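Local structure of kojibiose phosphorylase (Gut metagenome, 6W0P) at residues 371-374 against 375-379; 35-38 against 39-42. The protein belongs to glycoside hydrolase family 65, carbohydrate-active proteins that combine an N-terminal beta domain with a helical catalytic domain of the six-hairpin clan. All coordinates share one frame; numbering follows the deposited sequence.

Interaction 1 (371-374 against 375-379); sequences LIMF and RYNTL
Phe374 and Thr378 meet where helix 365-376 ends, and a type I turn from Tyr376 to Leu379 leads into helix 379-388 within the catalytic domain. How a helix end can be finished by both backbone and side-chain groups is well illustrated here. Among the hydrogen bonds, Tyr376 N reaches Ile372 O at 3.0 Å, lying in the carbonyl plane. One residue on, Asn377 N binds Met373 O at 2.7 Å, almost in line with that carbonyl (C=O...N 161°). The next carbonyl in the series is taken up by a side chain: Thr378 OG1 donates to Phe374 O at 2.8 Å, coming in tilted from the carbonyl plane.

The same hydroxyl also meets the ring of Phe374. Thr378 holds OG1 between its backbone N and carbonyl carbon (chi1 44°), which brings that atom over the centre of one face of the Phe374 ring while CG2 lies near ring atom CE1. Arg375 is a separate neighbour, running past another part of the ring. Its CD touches Phe374 CD2 at 3.6 Å, and Phe374 CE2 sits over one face of the guanidinium, the two planes being 48° apart. A salt bridge from Arg375 NH2 to Glu353 holds the far end of this chain.

Apolar contact dominates between Met373 and Tyr376, which lie side by side and point the same way, their surroundings including Tyr443 of helix 437-458. At the more exposed margin, Asn377 sends ND2 to Pro330 O, so its amide ties the turn to a neighbouring loop. The Met373 chain is bent at both chi2 and chi3, and the bends carry its methyl back to the tyrosine, with Met373 CE 4.0 Å from Tyr376 CB.

Interaction 2 (35-38 against 39-42); sequences LGNE and YSGT
Asn37 and Ser40 face each other across a tight reversal, and the asparagine oxygen grips the serine twice. Ser40 OG donates to Asn37 OD1 at 2.7 Å. Ser40 N reaches the same Asn37 OD1 at 2.9 Å, with the nitrogen almost in line with the side-chain C=O, though the N-H itself points off at an angle (133° at the hydrogen). Asn37 CG lies between the backbone N and the carbonyl carbon (chi1 64°), which turns the amide across to Ser40. The backbone adds a bond from Asn37 N to Ser40 O at 2.9 Å, and Tyr39 N bonds to Asn37 O from above the carbonyl plane.

Beyond the turn, Gly36 and Gly41 form a non-hydrogen-bonded pair with CA atoms 4.0 Å apart. Leu35 and Thr42 follow as a hydrogen-bonded pair, Thr42 N meeting Leu35 O at 2.9 Å.

Farther out, the carbonyls of Asp146 and Cys150 hold Asn37 ND2, setting the amide's rotation. The two turn residues have partners of their own: the Glu38 carboxylate accepts from Asn332 ND2, and Tyr39 OH bonds to Asn253 O.

Glu38, with positive phi (70°), marks a classic gamma turn closing an antiparallel beta hairpin.

In the fold
Interactions 1 and 2 illustrate one theme, the reversal or ending of a regular element, in two parts of the chain. Their centres lie 20 Å apart and their nearest atoms about 7 Å, without touching. Interaction 2 is wholly buried, on a hairpin of the N-terminal domain whose strand 40-42 also pairs with strand 58-60; interaction 1 is mostly buried, with an exposed asparagine, at a helix end in the catalytic domain. An amide oxygen completes the hairpin turn, whereas a threonine hydroxyl serves at the helix end, beside an aromatic ring that also meets a salt-bridged arginine. Both stretches draw on the same neighbourhood: Leu371 and Glu38 each touch Tyr325.

Interaction 1 (371-374 against 375-379)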
ATOM      1  N   LEU A 371      16.410   2.923 -28.694  1.00 33.49           N
ATOM      2  CA  LEU A 371      15.329   2.628 -27.719  1.00 33.75           C
ATOM      3  C   LEU A 371      15.536   1.233 -27.113  1.00 34.12           C
ATOM      4  O   LEU A 371      15.425   1.122 -25.880  1.00 34.78           O
ATOM      5  CB  LEU A 371      13.959   2.756 -28.385  1.00 33.39           C
ATOM      6  CG  LEU A 371      13.484   4.187 -28.537  1.00 33.35           C
ATOM      7  CD1 LEU A 371      12.177   4.253 -29.305  1.00 33.82           C
ATOM      8  CD2 LEU A 371      13.326   4.838 -27.180  1.00 33.40           C
ATOM      9  N   ILE A 372      15.866   0.212 -27.918  1.00 34.53           N
ATOM     10  CA  ILE A 372      16.133  -1.162 -27.393  1.00 33.90           C
ATOM     11  C   ILE A 372      17.482  -1.197 -26.651  1.00 34.40           C
ATOM     12  O   ILE A 372      17.557  -1.885 -25.625  1.00 33.97           O
ATOM     13  CB  ILE A 372      16.021  -2.189 -28.513  1.00 34.28           C
ATOM     14  CG1 ILE A 372      14.606  -2.200 -29.087  1.00 34.72           C
ATOM     15  CG2 ILE A 372      16.432  -3.566 -28.040  1.00 35.40           C
ATOM     16  CD1 ILE A 372      14.556  -2.499 -30.576  1.00 35.08           C
ATOM     17  N   MET A 373      18.493  -0.443 -27.094  1.00 34.56           N
ATOM     18  CA  MET A 373      19.849  -0.455 -26.467  1.00 34.38           C
ATOM     19  C   MET A 373      19.739   0.148 -25.068  1.00 33.81           C
ATOM     20  O   MET A 373      20.466  -0.303 -24.131  1.00 33.20           O
ATOM     21  CB  MET A 373      20.876   0.345 -27.277  1.00 34.74           C
ATOM     22  CG  MET A 373      21.338  -0.338 -28.559  1.00 35.37           C
ATOM     23  SD  MET A 373      21.831  -2.044 -28.381  1.00 36.09           S
ATOM     24  CE  MET A 373      23.151  -1.888 -27.184  1.00 36.34           C
ATOM     25  N   PHE A 374      18.829   1.103 -24.895  1.00 33.03           N
ATOM     26  CA  PHE A 374      18.566   1.635 -23.542  1.00 33.01           C
ATOM     27  C   PHE A 374      18.302   0.445 -22.619  1.00 32.89           C
ATOM     28  O   PHE A 374      18.806   0.474 -21.482  1.00 33.67           O
ATOM     29  CB  PHE A 374      17.410   2.633 -23.494  1.00 32.80           C
ATOM     30  CG  PHE A 374      16.854   2.761 -22.102  1.00 33.15           C
ATOM     31  CD1 PHE A 374      17.580   3.383 -21.099  1.00 33.46           C
ATOM     32  CD2 PHE A 374      15.638   2.191 -21.776  1.00 33.29           C
ATOM     33  CE1 PHE A 374      17.075   3.488 -19.813  1.00 33.68           C
ATOM     34  CE2 PHE A 374      15.140   2.280 -20.486  1.00 33.91           C
ATOM     35  CZ  PHE A 374      15.860   2.930 -19.507  1.00 33.78           C
ATOM     36  N   ARG A 375      17.510  -0.531 -23.079  1.00 32.50           N
ATOM     37  CA  ARG A 375      17.114  -1.723 -22.280  1.00 33.25           C
ATOM     38  C   ARG A 375      18.298  -2.688 -22.155  1.00 33.99           C
ATOM     39  O   ARG A 375      18.460  -3.281 -21.094  1.00 34.03           O
ATOM     40  CB  ARG A 375      15.896  -2.420 -22.893  1.00 33.10           C
ATOM     41  CG  ARG A 375      14.654  -1.542 -22.934  1.00 32.93           C
ATOM     42  CD  ARG A 375      14.164  -1.078 -21.564  1.00 33.03           C
ATOM     43  NE  ARG A 375      12.793  -0.568 -21.638  1.00 32.90           N
ATOM     44  CZ  ARG A 375      12.040  -0.198 -20.609  1.00 32.33           C
ATOM     45  NH1 ARG A 375      12.502  -0.263 -19.375  1.00 32.30           N
ATOM     46  NH2 ARG A 375      10.813   0.243 -20.820  1.00 32.51           N
ATOM     47  N   TYR A 376      19.079  -2.877 -23.211  1.00 35.37           N
ATOM     48  CA  TYR A 376      20.292  -3.723 -23.138  1.00 36.93           C
ATOM     49  C   TYR A 376      21.196  -3.137 -22.055  1.00 36.44           C
ATOM     50  O   TYR A 376      21.727  -3.893 -21.235  1.00 37.13           O
ATOM     51  CB  TYR A 376      21.039  -3.844 -24.470  1.00 38.88           C
ATOM     52  CG  TYR A 376      22.232  -4.745 -24.310  1.00 41.28           C
ATOM     53  CD1 TYR A 376      22.090  -6.123 -24.297  1.00 42.14           C
ATOM     54  CD2 TYR A 376      23.473  -4.215 -23.994  1.00 43.05           C
ATOM     55  CE1 TYR A 376      23.171  -6.954 -24.047  1.00 44.60           C
ATOM     56  CE2 TYR A 376      24.566  -5.029 -23.744  1.00 44.68           C
ATOM     57  CZ  TYR A 376      24.415  -6.403 -23.764  1.00 45.89           C
ATOM     58  OH  TYR A 376      25.508  -7.181 -23.517  1.00 47.73           O
ATOM     59  N   ASN A 377      21.319  -1.813 -22.010  1.00 35.60           N
ATOM     60  CA  ASN A 377      22.302  -1.135 -21.131  1.00 35.33           C
ATOM     61  C   ASN A 377      21.755  -1.040 -19.704  1.00 35.69           C
ATOM     62  O   ASN A 377      22.498  -0.529 -18.854  1.00 35.50           O
ATOM     63  CB  ASN A 377      22.733   0.215 -21.710  1.00 34.89           C
ATOM     64  CG  ASN A 377      23.589   0.075 -22.949  1.00 35.16           C
ATOM     65  OD1 ASN A 377      24.483  -0.770 -22.997  1.00 36.45           O
ATOM     66  ND2 ASN A 377      23.336   0.896 -23.955  1.00 34.91           N
ATOM     67  N   THR A 378      20.514  -1.481 -19.455  1.00 35.63           N
ATOM     68  CA  THR A 378      19.896  -1.545 -18.100  1.00 35.81           C
ATOM     69  C   THR A 378      19.534  -3.002 -17.786  1.00 36.06           C
ATOM     70  O   THR A 378      18.709  -3.213 -16.879  1.00 35.60           O
ATOM     71  CB  THR A 378      18.670  -0.623 -17.968  1.00 35.22           C
ATOM     72  OG1 THR A 378      17.848  -0.741 -19.135  1.00 34.58           O
ATOM     73  CG2 THR A 378      19.079   0.817 -17.763  1.00 35.23           C
ATOM     74  N   LEU A 379      20.156  -3.961 -18.479  1.00 37.06           N
ATOM     75  CA  LEU A 379      20.013  -5.414 -18.190  1.00 38.84           C
ATOM     76  C   LEU A 379      20.396  -5.721 -16.734  1.00 40.10           C
ATOM     77  O   LEU A 379      19.698  -6.520 -16.113  1.00 40.05           O
ATOM     78  CB  LEU A 379      20.877  -6.244 -19.149  1.00 39.96           C
ATOM     79  CG  LEU A 379      20.117  -7.075 -20.180  1.00 40.86           C
ATOM     80  CD1 LEU A 379      21.071  -7.982 -20.962  1.00 41.99           C
ATOM     81  CD2 LEU A 379      19.019  -7.908 -19.531  1.00 40.51           C
TER

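Interaction 2 (35-38 against 39-42)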
ATOM      1  N   LEU A  35      10.668  22.831 -25.990  1.00 28.62           N
ATOM      2  CA  LEU A  35      11.695  22.372 -26.957  1.00 28.50           C
ATOM      3  C   LEU A  35      12.389  21.140 -26.373  1.00 27.79           C
ATOM      4  O   LEU A  35      12.426  20.984 -25.128  1.00 26.96           O
ATOM      5  CB  LEU A  35      12.707  23.497 -27.209  1.00 29.28           C
ATOM      6  CG  LEU A  35      12.146  24.783 -27.811  1.00 29.00           C
ATOM      7  CD1 LEU A  35      13.264  25.795 -28.029  1.00 29.57           C
ATOM      8  CD2 LEU A  35      11.435  24.494 -29.107  1.00 28.78           C
ATOM      9  N   GLY A  36      12.896  20.282 -27.247  1.00 27.10           N
ATOM     10  CA  GLY A  36      13.650  19.088 -26.845  1.00 27.54           C
ATOM     11  C   GLY A  36      14.509  18.607 -27.982  1.00 27.66           C
ATOM     12  O   GLY A  36      14.112  18.808 -29.145  1.00 27.86           O
ATOM     13  N   ASN A  37      15.661  18.040 -27.667  1.00 28.14           N
ATOM     14  CA  ASN A  37      16.589  17.502 -28.689  1.00 28.97           C
ATOM     15  C   ASN A  37      17.091  16.138 -28.207  1.00 29.11           C
ATOM     16  O   ASN A  37      18.186  15.783 -28.625  1.00 28.88           O
ATOM     17  CB  ASN A  37      17.684  18.520 -29.021  1.00 29.37           C
ATOM     18  CG  ASN A  37      18.608  18.858 -27.862  1.00 29.93           C
ATOM     19  OD1 ASN A  37      18.460  18.338 -26.758  1.00 30.08           O
ATOM     20  ND2 ASN A  37      19.577  19.733 -28.107  1.00 29.91           N
ATOM     21  N   GLU A  38      16.255  15.412 -27.439  1.00 29.17           N
ATOM     22  CA  GLU A  38      16.496  14.078 -26.813  1.00 30.19           C
ATOM     23  C   GLU A  38      17.526  14.180 -25.682  1.00 31.03           C
ATOM     24  O   GLU A  38      17.255  13.691 -24.569  1.00 31.52           O
ATOM     25  CB  GLU A  38      17.019  13.033 -27.800  1.00 30.49           C
ATOM     26  CG  GLU A  38      17.132  11.654 -27.170  1.00 30.61           C
ATOM     27  CD  GLU A  38      18.046  10.679 -27.891  1.00 31.26           C
ATOM     28  OE1 GLU A  38      17.829  10.476 -29.106  1.00 31.54           O
ATOM     29  OE2 GLU A  38      18.954  10.105 -27.226  1.00 31.32           O
ATOM     30  N   TYR A  39      18.682  14.781 -25.964  1.00 31.29           N
ATOM     31  CA  TYR A  39      19.747  15.012 -24.962  1.00 32.10           C
ATOM     32  C   TYR A  39      19.205  15.872 -23.832  1.00 31.38           C
ATOM     33  O   TYR A  39      19.537  15.648 -22.671  1.00 30.95           O
ATOM     34  CB  TYR A  39      20.932  15.706 -25.624  1.00 32.95           C
ATOM     35  CG  TYR A  39      22.061  16.103 -24.710  1.00 33.39           C
ATOM     36  CD1 TYR A  39      23.015  15.178 -24.293  1.00 33.50           C
ATOM     37  CD2 TYR A  39      22.226  17.427 -24.346  1.00 33.41           C
ATOM     38  CE1 TYR A  39      24.084  15.557 -23.496  1.00 34.12           C
ATOM     39  CE2 TYR A  39      23.286  17.822 -23.542  1.00 34.30           C
ATOM     40  CZ  TYR A  39      24.232  16.890 -23.139  1.00 34.34           C
ATOM     41  OH  TYR A  39      25.282  17.307 -22.387  1.00 34.41           O
ATOM     42  N   SER A  40      18.418  16.875 -24.203  1.00 31.38           N
ATOM     43  CA  SER A  40      17.952  17.940 -23.289  1.00 31.33           C
ATOM     44  C   SER A  40      16.539  18.380 -23.687  1.00 30.82           C
ATOM     45  O   SER A  40      16.151  18.208 -24.856  1.00 30.33           O
ATOM     46  CB  SER A  40      18.929  19.091 -23.289  1.00 31.71           C
ATOM     47  OG  SER A  40      18.935  19.754 -24.552  1.00 32.45           O
ATOM     48  N   GLY A  41      15.811  18.937 -22.728  1.00 30.52           N
ATOM     49  CA  GLY A  41      14.538  19.610 -22.981  1.00 31.06           C
ATOM     50  C   GLY A  41      14.343  20.797 -22.074  1.00 31.34           C
ATOM     51  O   GLY A  41      14.822  20.751 -20.910  1.00 31.30           O
ATOM     52  N   THR A  42      13.601  21.794 -22.558  1.00 30.70           N
ATOM     53  CA  THR A  42      13.183  22.937 -21.724  1.00 31.68           C
ATOM     54  C   THR A  42      11.698  23.171 -21.924  1.00 30.55           C
ATOM     55  O   THR A  42      11.263  23.216 -23.080  1.00 30.81           O
ATOM     56  CB  THR A  42      14.000  24.200 -22.036  1.00 32.21           C
ATOM     57  OG1 THR A  42      13.808  24.508 -23.418  1.00 33.54           O
ATOM     58  CG2 THR A  42      15.466  23.996 -21.747  1.00 32.09           C
TER